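PDB 4TXG: chitinase from Chromobacterium violaceum, which probably hydrolyses the glycosidic bonds of chitin as a secreted glycoside hydrolase of family 18. Local coordinates for residues S296-A299 against F300-Y304; L346-L349 against R350-D354; D496-V499 against G500-I504; N520-W523 against H524-N527. All coordinates share one frame; numbering follows the deposited sequence.

Overall arrangement
The four contacts form two pairs at distant parts of the family 18 chain. Contacts 1 and 2 sit on neighbouring outer helices of the TIM barrel, centres 13 Å apart, and touch where Val298 CG2 meets Leu353 CD2 at 3.6 Å. Helix 287-304 leads into strand 308-312, which runs through the DxxDxDxE signature associated with catalysis in this family. Contacts 3 and 4, centres 12 Å apart, lie, along the chain, between the seventh and eighth barrel strands, consistent with the alpha+beta insertion of such chitinases. They are joined by Ile501 O to His524 NE2 (2.7 Å) and Asp502 O to Asn520 ND2 (2.8 Å). They lie about 37 to 43 Å from contacts 1 and 2, centre to centre.

Contact 1: S296-A299 against F300-Y304; sequences SAVA and FLRKY
Val298 and Arg302, one turn apart near the end of helix 287-304, lie side by side and point the same way. Arg302 CB starts 3.5 Å from Val298 O, the carbonyl that also accepts the hydrogen bond from Arg302 N at 3.1 Å. With chi1 at -77°, CG sits beside its own backbone N and stays close to that carbonyl. The chain then runs extended from CG to NE, so CD passes 3.9 Å from Val298 CG1, and NE follows over the same methyl. At the tip Val298 CG1 covers one face of the guanidinium, displaced toward its rim, with NH1 the nearest nitrogen at 3.5 Å. This methyl reaches the arginine because it is turned anti to the valine's backbone N (chi1 168°).

NE and NH2 turn to helix 338-360: NE makes a salt bridge to Asp360, and NH2 a hydrogen bond to Gln359. Arg302 thus divides its chemistry. Its face and methylenes pack on an aliphatic neighbour of the same helix while NE and NH2 bind acceptors on the next one, a combination that should restrict rotation of the guanidinium and tie two outer helices of the barrel together.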
loop_
_atom_site.group_PDB
_atom_site.type_symbol
_atom_site.label_atom_id
_atom_site.label_comp_id
_atom_site.label_asym_id
_atom_site.label_seq_id
_atom_site.Cartn_x
_atom_site.Cartn_y
_atom_site.Cartn_z
ATOM N N SER A 296 15.367 -12.650 -12.032
ATOM C CA SER A 296 16.330 -11.628 -11.625
ATOM C C SER A 296 16.117 -11.238 -10.161
ATOM O O SER A 296 17.071 -10.884 -9.470
ATOM C CB SER A 296 16.256 -10.383 -12.526
ATOM O OG SER A 296 15.137 -9.568 -12.228
ATOM N N ALA A 297 14.875 -11.311 -9.688
ATOM C CA ALA A 297 14.580 -10.969 -8.300
ATOM C C ALA A 297 15.180 -12.013 -7.368
ATOM O O ALA A 297 15.755 -11.674 -6.332
ATOM C CB ALA A 297 13.075 -10.844 -8.079
ATOM N N VAL A 298 15.046 -13.282 -7.743
ATOM C CA VAL A 298 15.665 -14.369 -6.987
ATOM C C VAL A 298 17.182 -14.160 -6.907
ATOM O O VAL A 298 17.777 -14.256 -5.832
ATOM C CB VAL A 298 15.351 -15.750 -7.616
ATOM C CG1 VAL A 298 16.233 -16.831 -7.014
ATOM C CG2 VAL A 298 13.871 -16.100 -7.432
ATOM N N ALA A 299 17.805 -13.846 -8.038
ATOM C CA ALA A 299 19.258 -13.684 -8.063
ATOM C C ALA A 299 19.689 -12.487 -7.218
ATOM O O ALA A 299 20.738 -12.521 -6.565
ATOM C CB ALA A 299 19.751 -13.523 -9.497
ATOM N N PHE A 300 18.883 -11.430 -7.253
ATOM C CA PHE A 300 19.174 -10.204 -6.506
ATOM C C PHE A 300 19.091 -10.443 -5.001
ATOM O O PHE A 300 19.982 -10.041 -4.245
ATOM C CB PHE A 300 18.200 -9.103 -6.927
ATOM C CG PHE A 300 18.528 -7.742 -6.386
ATOM C CD1 PHE A 300 18.039 -7.327 -5.160
ATOM C CD2 PHE A 300 19.295 -6.863 -7.137
ATOM C CE1 PHE A 300 18.335 -6.045 -4.675
ATOM C CE2 PHE A 300 19.586 -5.588 -6.670
ATOM C CZ PHE A 300 19.101 -5.181 -5.445
ATOM N N LEU A 301 18.017 -11.097 -4.563
ATOM C CA LEU A 301 17.873 -11.447 -3.146
ATOM C C LEU A 301 19.051 -12.289 -2.640
ATOM O O LEU A 301 19.582 -12.057 -1.549
ATOM C CB LEU A 301 16.574 -12.216 -2.916
ATOM C CG LEU A 301 15.264 -11.505 -3.242
ATOM C CD1 LEU A 301 14.077 -12.258 -2.661
ATOM C CD2 LEU A 301 15.273 -10.074 -2.782
ATOM N N ARG A 302 19.446 -13.275 -3.439
ATOM C CA ARG A 302 20.558 -14.144 -3.073
ATOM C C ARG A 302 21.880 -13.385 -3.008
ATOM O O ARG A 302 22.720 -13.659 -2.152
ATOM C CB ARG A 302 20.668 -15.305 -4.067
ATOM C CG ARG A 302 19.632 -16.379 -3.835
ATOM C CD ARG A 302 19.543 -17.349 -4.995
ATOM N NE ARG A 302 18.808 -18.555 -4.625
ATOM C CZ ARG A 302 18.390 -19.477 -5.487
ATOM N NH1 ARG A 302 18.624 -19.339 -6.787
ATOM N NH2 ARG A 302 17.741 -20.550 -5.046
ATOM N N LYS A 303 22.059 -12.433 -3.914
ATOM C CA LYS A 303 23.329 -11.720 -4.030
ATOM C C LYS A 303 23.565 -10.738 -2.893
ATOM O O LYS A 303 24.692 -10.610 -2.388
ATOM C CB LYS A 303 23.395 -10.967 -5.361
ATOM C CG LYS A 303 24.709 -10.240 -5.600
ATOM C CD LYS A 303 24.745 -9.665 -7.007
ATOM C CE LYS A 303 26.109 -9.091 -7.356
ATOM N NZ LYS A 303 26.074 -8.508 -8.735
ATOM N N TYR A 304 22.507 -10.044 -2.485
ATOM C CA TYR A 304 22.651 -8.949 -1.530
ATOM C C TYR A 304 22.039 -9.231 -0.163
ATOM O O TYR A 304 22.083 -8.378 0.732
ATOM C CB TYR A 304 22.048 -7.674 -2.121
ATOM C CG TYR A 304 22.794 -7.213 -3.356
ATOM C CD1 TYR A 304 24.128 -6.821 -3.270
ATOM C CD2 TYR A 304 22.181 -7.196 -4.605
ATOM C CE1 TYR A 304 24.833 -6.411 -4.388
ATOM C CE2 TYR A 304 22.875 -6.781 -5.735
ATOM C CZ TYR A 304 24.201 -6.386 -5.616
ATOM O OH TYR A 304 24.908 -5.976 -6.722
#

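Contact 2: L346-L349 against R350-D354; sequences LQTL and RDRLD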
loop_
_atom_site.group_PDB
_atom_site.type_symbol
_atom_site.label_atom_id
_atom_site.label_comp_id
_atom_site.label_asym_id
_atom_site.label_seq_id
_atom_site.Cartn_x
_atom_site.Cartn_y
_atom_site.Cartn_z
ATOM N N LEU A 346 2.600 -11.461 -10.124
ATOM C CA LEU A 346 2.638 -11.880 -8.725
ATOM C C LEU A 346 2.636 -13.399 -8.584
ATOM O O LEU A 346 3.319 -13.941 -7.716
ATOM C CB LEU A 346 1.461 -11.277 -7.959
ATOM C CG LEU A 346 1.474 -9.737 -7.884
ATOM C CD1 LEU A 346 0.293 -9.213 -7.086
ATOM C CD2 LEU A 346 2.796 -9.243 -7.292
ATOM N N GLN A 347 1.867 -14.091 -9.427
ATOM C CA GLN A 347 1.825 -15.552 -9.365
ATOM C C GLN A 347 3.190 -16.146 -9.709
ATOM O O GLN A 347 3.649 -17.101 -9.072
ATOM C CB GLN A 347 0.758 -16.121 -10.308
ATOM C CG GLN A 347 0.685 -17.639 -10.225
ATOM C CD GLN A 347 -0.544 -18.221 -10.893
ATOM O OE1 GLN A 347 -1.452 -17.494 -11.300
ATOM N NE2 GLN A 347 -0.584 -19.545 -10.999
ATOM N N THR A 348 3.855 -15.558 -10.697
ATOM C CA THR A 348 5.153 -16.059 -11.131
ATOM C C THR A 348 6.239 -15.729 -10.114
ATOM O O THR A 348 7.113 -16.550 -9.823
ATOM C CB THR A 348 5.538 -15.488 -12.508
ATOM O OG1 THR A 348 4.490 -15.774 -13.444
ATOM C CG2 THR A 348 6.837 -16.131 -13.018
ATOM N N LEU A 349 6.190 -14.525 -9.570
ATOM C CA LEU A 349 7.125 -14.137 -8.523
ATOM C C LEU A 349 6.993 -15.056 -7.306
ATOM O O LEU A 349 7.993 -15.496 -6.739
ATOM C CB LEU A 349 6.872 -12.688 -8.142
ATOM C CG LEU A 349 7.956 -11.777 -7.580
ATOM C CD1 LEU A 349 9.264 -11.883 -8.338
ATOM C CD2 LEU A 349 7.387 -10.356 -7.669
ATOM N N ARG A 350 5.752 -15.363 -6.935
ATOM C CA ARG A 350 5.459 -16.270 -5.822
ATOM C C ARG A 350 6.057 -17.647 -6.081
ATOM O O ARG A 350 6.704 -18.236 -5.214
ATOM C CB ARG A 350 3.943 -16.380 -5.606
ATOM C CG ARG A 350 3.511 -17.382 -4.528
ATOM C CD ARG A 350 3.600 -16.772 -3.122
ATOM N NE ARG A 350 4.956 -16.806 -2.577
ATOM C CZ ARG A 350 5.404 -15.977 -1.636
ATOM N NH1 ARG A 350 6.650 -16.104 -1.182
ATOM N NH2 ARG A 350 4.607 -15.021 -1.151
ATOM N N ASP A 351 5.851 -18.145 -7.294
ATOM C CA ASP A 351 6.386 -19.441 -7.696
ATOM C C ASP A 351 7.919 -19.465 -7.623
ATOM O O ASP A 351 8.510 -20.390 -7.054
ATOM C CB ASP A 351 5.919 -19.782 -9.115
ATOM C CG ASP A 351 6.456 -21.117 -9.604
ATOM O OD1 ASP A 351 7.615 -21.161 -10.065
ATOM O OD2 ASP A 351 5.719 -22.123 -9.520
ATOM N N ARG A 352 8.573 -18.451 -8.188
ATOM C CA ARG A 352 10.031 -18.469 -8.237
ATOM C C ARG A 352 10.631 -18.297 -6.850
ATOM O O ARG A 352 11.623 -18.950 -6.508
ATOM C CB ARG A 352 10.580 -17.377 -9.161
ATOM C CG ARG A 352 10.153 -17.525 -10.610
ATOM C CD ARG A 352 10.568 -18.856 -11.222
ATOM N NE ARG A 352 10.263 -18.846 -12.653
ATOM C CZ ARG A 352 9.081 -19.161 -13.176
ATOM N NH1 ARG A 352 8.073 -19.545 -12.397
ATOM N NH2 ARG A 352 8.905 -19.094 -14.487
ATOM N N LEU A 353 10.036 -17.417 -6.049
ATOM C CA LEU A 353 10.555 -17.200 -4.703
ATOM C C LEU A 353 10.273 -18.398 -3.789
ATOM O O LEU A 353 11.104 -18.727 -2.939
ATOM C CB LEU A 353 9.990 -15.916 -4.105
ATOM C CG LEU A 353 10.701 -14.653 -4.607
ATOM C CD1 LEU A 353 10.240 -13.458 -3.809
ATOM C CD2 LEU A 353 12.200 -14.800 -4.511
ATOM N N ASP A 354 9.128 -19.056 -3.959
ATOM C CA ASP A 354 8.848 -20.270 -3.185
ATOM C C ASP A 354 9.861 -21.370 -3.500
ATOM O O ASP A 354 10.360 -22.030 -2.600
ATOM C CB ASP A 354 7.430 -20.802 -3.450
ATOM C CG ASP A 354 6.351 -20.020 -2.700
ATOM O OD1 ASP A 354 6.687 -19.151 -1.876
ATOM O OD2 ASP A 354 5.155 -20.287 -2.946
#
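Thr348 and Arg352 run side by side on one flank of helix 338-360. Chi1 (-62°) puts Arg352 CG beside its own backbone N, 3.3 Å from Thr348 O; the bend at chi2 (-58°) then lays the guanidinium against the threonine. Thr348 CG2 rests over one face of that group, offset toward the rim, and its nearest nitrogen is Arg352 NH1 at 3.7 Å. The threonine hydroxyl takes no part in this overlap: OG1 bonds back to Ala344 O, one turn earlier, and leaves the methyl for the arginine. From a different direction, Asp351 CB lies at the guanidinium edge, in its plane, and Arg352 NH1 makes a salt bridge to Asp351 OD1 at 2.9 Å, although as a hydrogen bond it is weak. Asp351 has a second cationic partner in Arg355.

Round the helix, Arg350 bends at chi2 and chi3, so that its NE returns to Asp354 OD1 at 3.0 Å. It comes from above the carboxylate plane, 45° out of it. The same guanidinium reaches beyond the helix, where NH2 is bound by Asp390 and by the carbonyl of Tyr388.

Helix 338-360 packs between helix 287-304 and strand 365-371. Thr348 packs on Ile290 and Asn291 of helix 287-304, and Arg352 on Asn291, whereas Leu349 and Leu353 drop onto Ile366 of strand 365-371, the barrel strand that follows this helix in the chain.

Contact 3: D496-V499 against G500-I504; sequences DGAV and GIDNI
Gly500, with phi at 64°, turns the backbone so that the CB atoms of Asp502 and Asn503 come back against Ala498 and Val499. Asn503 CB packs 3.2 Å from Ala498 O and 3.6 Å from Val499 CA, and Asp502 CB rests 3.7 Å from Ala498 CB. Chi1 sets what lies beyond: Asn503 CG, anti to its backbone N (-170°), is 3.3 Å from Ala498 O, and Asp502 CG (-62°) lies on the side of Val499 O and a bound water. The corner is a type II' beta turn over Gly500 and Ile501, closed by Asp502 N to Val499 O at 3.0 Å, with the donor well above the carbonyl plane; the positive phi favours glycine there. A type I turn follows at once, closed by Asn503 N to Gly500 O at 3.0 Å.

The water spans the loop: it accepts from Val499 N at 2.9 Å and lies 2.8 Å from Asp502 OD2, to which it can donate. Asp502 also binds Tyr555 OH and makes a salt bridge to Lys573, while Glu514 takes both Gly500 N and Asn503 ND2.

The buried carboxylate therefore has a lysine, a hydroxyl and a water around it, which would probably favour its ionised form; these bonds tie the two consecutive turns to neighbouring loops.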
loop_
_atom_site.group_PDB
_atom_site.type_symbol
_atom_site.label_atom_id
_atom_site.label_comp_id
_atom_site.label_asym_id
_atom_site.label_seq_id
_atom_site.Cartn_x
_atom_site.Cartn_y
_atom_site.Cartn_z
ATOM N N ASP A 496 -2.503 25.258 -6.153
ATOM C CA ASP A 496 -1.403 26.214 -5.998
ATOM C C ASP A 496 -0.477 25.710 -4.896
ATOM O O ASP A 496 -0.687 26.015 -3.730
ATOM C CB ASP A 496 -1.943 27.606 -5.665
ATOM C CG ASP A 496 -0.979 28.725 -6.023
ATOM O OD1 ASP A 496 0.158 28.445 -6.455
ATOM O OD2 ASP A 496 -1.366 29.900 -5.865
ATOM N N GLY A 497 0.524 24.917 -5.268
ATOM C CA GLY A 497 1.405 24.294 -4.289
ATOM C C GLY A 497 2.222 25.296 -3.499
ATOM O O GLY A 497 2.647 26.314 -4.037
ATOM N N ALA A 498 2.437 25.015 -2.218
ATOM C CA ALA A 498 3.236 25.913 -1.391
ATOM C C ALA A 498 4.693 25.843 -1.837
ATOM O O ALA A 498 5.140 24.825 -2.371
ATOM C CB ALA A 498 3.095 25.563 0.082
ATOM N N VAL A 499 5.424 26.932 -1.633
ATOM C CA VAL A 499 6.757 27.067 -2.210
ATOM C C VAL A 499 7.784 27.550 -1.196
ATOM O O VAL A 499 7.440 27.927 -0.080
ATOM C CB VAL A 499 6.754 28.057 -3.416
ATOM C CG1 VAL A 499 5.885 27.528 -4.579
ATOM C CG2 VAL A 499 6.291 29.447 -2.975
ATOM N N GLY A 500 9.052 27.518 -1.596
ATOM C CA GLY A 500 10.125 28.113 -0.810
ATOM C C GLY A 500 10.321 27.445 0.538
ATOM O O GLY A 500 10.552 26.239 0.609
ATOM N N ILE A 501 10.216 28.229 1.607
ATOM C CA ILE A 501 10.412 27.705 2.962
ATOM C C ILE A 501 9.307 26.711 3.319
ATOM O O ILE A 501 9.448 25.914 4.252
ATOM C CB ILE A 501 10.454 28.847 4.004
ATOM C CG1 ILE A 501 11.025 28.350 5.340
ATOM C CG2 ILE A 501 9.073 29.483 4.163
ATOM C CD1 ILE A 501 11.305 29.461 6.348
ATOM N N ASP A 502 8.216 26.739 2.549
ATOM C CA ASP A 502 7.104 25.801 2.734
ATOM C C ASP A 502 7.219 24.533 1.880
ATOM O O ASP A 502 6.274 23.744 1.813
ATOM C CB ASP A 502 5.777 26.487 2.400
ATOM C CG ASP A 502 5.478 27.653 3.303
ATOM O OD1 ASP A 502 5.810 27.572 4.510
ATOM O OD2 ASP A 502 4.906 28.653 2.806
ATOM N N ASN A 503 8.367 24.323 1.241
ATOM C CA ASN A 503 8.478 23.281 0.224
ATOM C C ASN A 503 9.923 22.776 0.087
ATOM O O ASN A 503 10.420 22.586 -1.018
ATOM C CB ASN A 503 7.954 23.842 -1.111
ATOM C CG ASN A 503 7.786 22.784 -2.194
ATOM O OD1 ASN A 503 7.368 21.656 -1.936
ATOM N ND2 ASN A 503 8.112 23.160 -3.427
ATOM N N ILE A 504 10.599 22.557 1.214
ATOM C CA ILE A 504 12.049 22.356 1.158
ATOM C C ILE A 504 12.470 20.998 0.599
ATOM O O ILE A 504 13.615 20.829 0.197
ATOM C CB ILE A 504 12.710 22.557 2.548
ATOM C CG1 ILE A 504 12.484 21.362 3.480
ATOM C CG2 ILE A 504 12.233 23.862 3.175
ATOM C CD1 ILE A 504 13.371 21.424 4.753
HETATM O O HOH W 1 4.140 28.800 0.098
#

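Contact 4: N520-W523 against H524-N527; sequences NPMW and HAKN
His524 meets Asn520 and Pro521 where helix 522-530 begins, with Pro521 in the N-cap position. Asn520 OD1 lies at the edge of the imidazole, near its plane and 3.3 Å from His524 CD2; amide and ring planes are 43° apart. Pro521 offers its ring and its carbonyl at once. Its CG is 3.9 Å from His524 CB and also sits over the centre of one face of the Trp523 ring, while Pro521 O starts the helix by accepting from Ala525 N at 3.3 Å, in the carbonyl plane. A weak hydrogen bond to the same oxygen comes from His524 N. On another side of the turn, the bent Met522 chain curls back so that SD touches Ala525 CB at 3.8 Å.

The next shell fixes these groups. Asn520 OD1 accepts from Ile504 N, and its ND2 bonds to Thr465 OG1 as well as to Asp502, which orients the amide. Both imidazole nitrogens are engaged, ND1 by Tyr536 OH and NE2 by the 500-504 turn. Asn527 ND2 also bonds to Tyr536 OH, while its OD1 accepts from Tyr622 N. The indole is held by NE1 to Ala606 O and packs against strands 609-612 and 621-624, so the helix start is anchored to both. Lys526 sends NZ to Glu529 and Asp581, and on the way its CE passes 4.1 Å from Met522 CE.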
loop_
_atom_site.group_PDB
_atom_site.type_symbol
_atom_site.label_atom_id
_atom_site.label_comp_id
_atom_site.label_asym_id
_atom_site.label_seq_id
_atom_site.Cartn_x
_atom_site.Cartn_y
_atom_site.Cartn_z
ATOM N N ASN A 520 7.659 18.823 2.789
ATOM C CA ASN A 520 8.676 19.037 3.815
ATOM C C ASN A 520 8.815 17.799 4.687
ATOM O O ASN A 520 7.839 17.090 4.885
ATOM C CB ASN A 520 8.312 20.215 4.730
ATOM C CG ASN A 520 7.998 21.486 3.970
ATOM O OD1 ASN A 520 8.903 22.216 3.565
ATOM N ND2 ASN A 520 6.710 21.769 3.796
ATOM N N PRO A 521 10.006 17.570 5.259
ATOM C CA PRO A 521 10.111 16.559 6.316
ATOM C C PRO A 521 9.383 17.058 7.557
ATOM O O PRO A 521 9.269 18.277 7.720
ATOM C CB PRO A 521 11.619 16.458 6.558
ATOM C CG PRO A 521 12.140 17.827 6.209
ATOM C CD PRO A 521 11.284 18.270 5.028
ATOM N N MET A 522 8.907 16.162 8.420
ATOM C CA MET A 522 8.151 16.633 9.577
ATOM C C MET A 522 9.013 17.443 10.560
ATOM O O MET A 522 8.477 18.283 11.296
ATOM C CB MET A 522 7.462 15.459 10.292
ATOM C CG MET A 522 6.033 15.185 9.766
ATOM S SD MET A 522 5.006 16.676 9.718
ATOM C CE MET A 522 5.074 17.176 11.433
ATOM N N TRP A 523 10.333 17.240 10.576
ATOM C CA TRP A 523 11.148 18.112 11.429
ATOM C C TRP A 523 11.056 19.564 10.972
ATOM O O TRP A 523 11.046 20.482 11.798
ATOM C CB TRP A 523 12.630 17.699 11.491
ATOM C CG TRP A 523 13.247 16.994 10.291
ATOM C CD1 TRP A 523 13.195 15.650 10.015
ATOM C CD2 TRP A 523 14.090 17.574 9.278
ATOM N NE1 TRP A 523 13.916 15.372 8.881
ATOM C CE2 TRP A 523 14.472 16.531 8.405
ATOM C CE3 TRP A 523 14.533 18.875 9.008
ATOM C CZ2 TRP A 523 15.279 16.747 7.281
ATOM C CZ3 TRP A 523 15.340 19.090 7.898
ATOM C CH2 TRP A 523 15.701 18.029 7.045
ATOM N N HIS A 524 10.973 19.788 9.664
ATOM C CA HIS A 524 10.879 21.161 9.202
ATOM C C HIS A 524 9.510 21.741 9.563
ATOM O O HIS A 524 9.425 22.889 9.992
ATOM C CB HIS A 524 11.139 21.273 7.695
ATOM C CG HIS A 524 11.121 22.691 7.203
ATOM N ND1 HIS A 524 11.959 23.655 7.706
ATOM C CD2 HIS A 524 10.339 23.306 6.282
ATOM C CE1 HIS A 524 11.709 24.812 7.105
ATOM N NE2 HIS A 524 10.725 24.624 6.247
ATOM N N ALA A 525 8.448 20.944 9.431
ATOM C CA ALA A 525 7.119 21.388 9.844
ATOM C C ALA A 525 7.069 21.712 11.342
ATOM O O ALA A 525 6.370 22.633 11.762
ATOM C CB ALA A 525 6.074 20.330 9.494
ATOM N N LYS A 526 7.808 20.953 12.145
ATOM C CA LYS A 526 7.870 21.220 13.580
ATOM C C LYS A 526 8.614 22.529 13.865
ATOM O O LYS A 526 8.243 23.268 14.782
ATOM C CB LYS A 526 8.517 20.038 14.320
ATOM C CG LYS A 526 7.566 18.839 14.473
ATOM C CD LYS A 526 6.506 19.170 15.520
ATOM C CE LYS A 526 5.183 18.450 15.304
ATOM N NZ LYS A 526 4.140 18.952 16.277
ATOM N N ASN A 527 9.655 22.823 13.091
ATOM C CA ASN A 527 10.325 24.117 13.221
ATOM C C ASN A 527 9.422 25.282 12.800
ATOM O O ASN A 527 9.398 26.318 13.461
ATOM C CB ASN A 527 11.627 24.139 12.416
ATOM C CG ASN A 527 12.748 23.384 13.118
ATOM O OD1 ASN A 527 12.782 23.313 14.351
ATOM N ND2 ASN A 527 13.671 22.821 12.341
#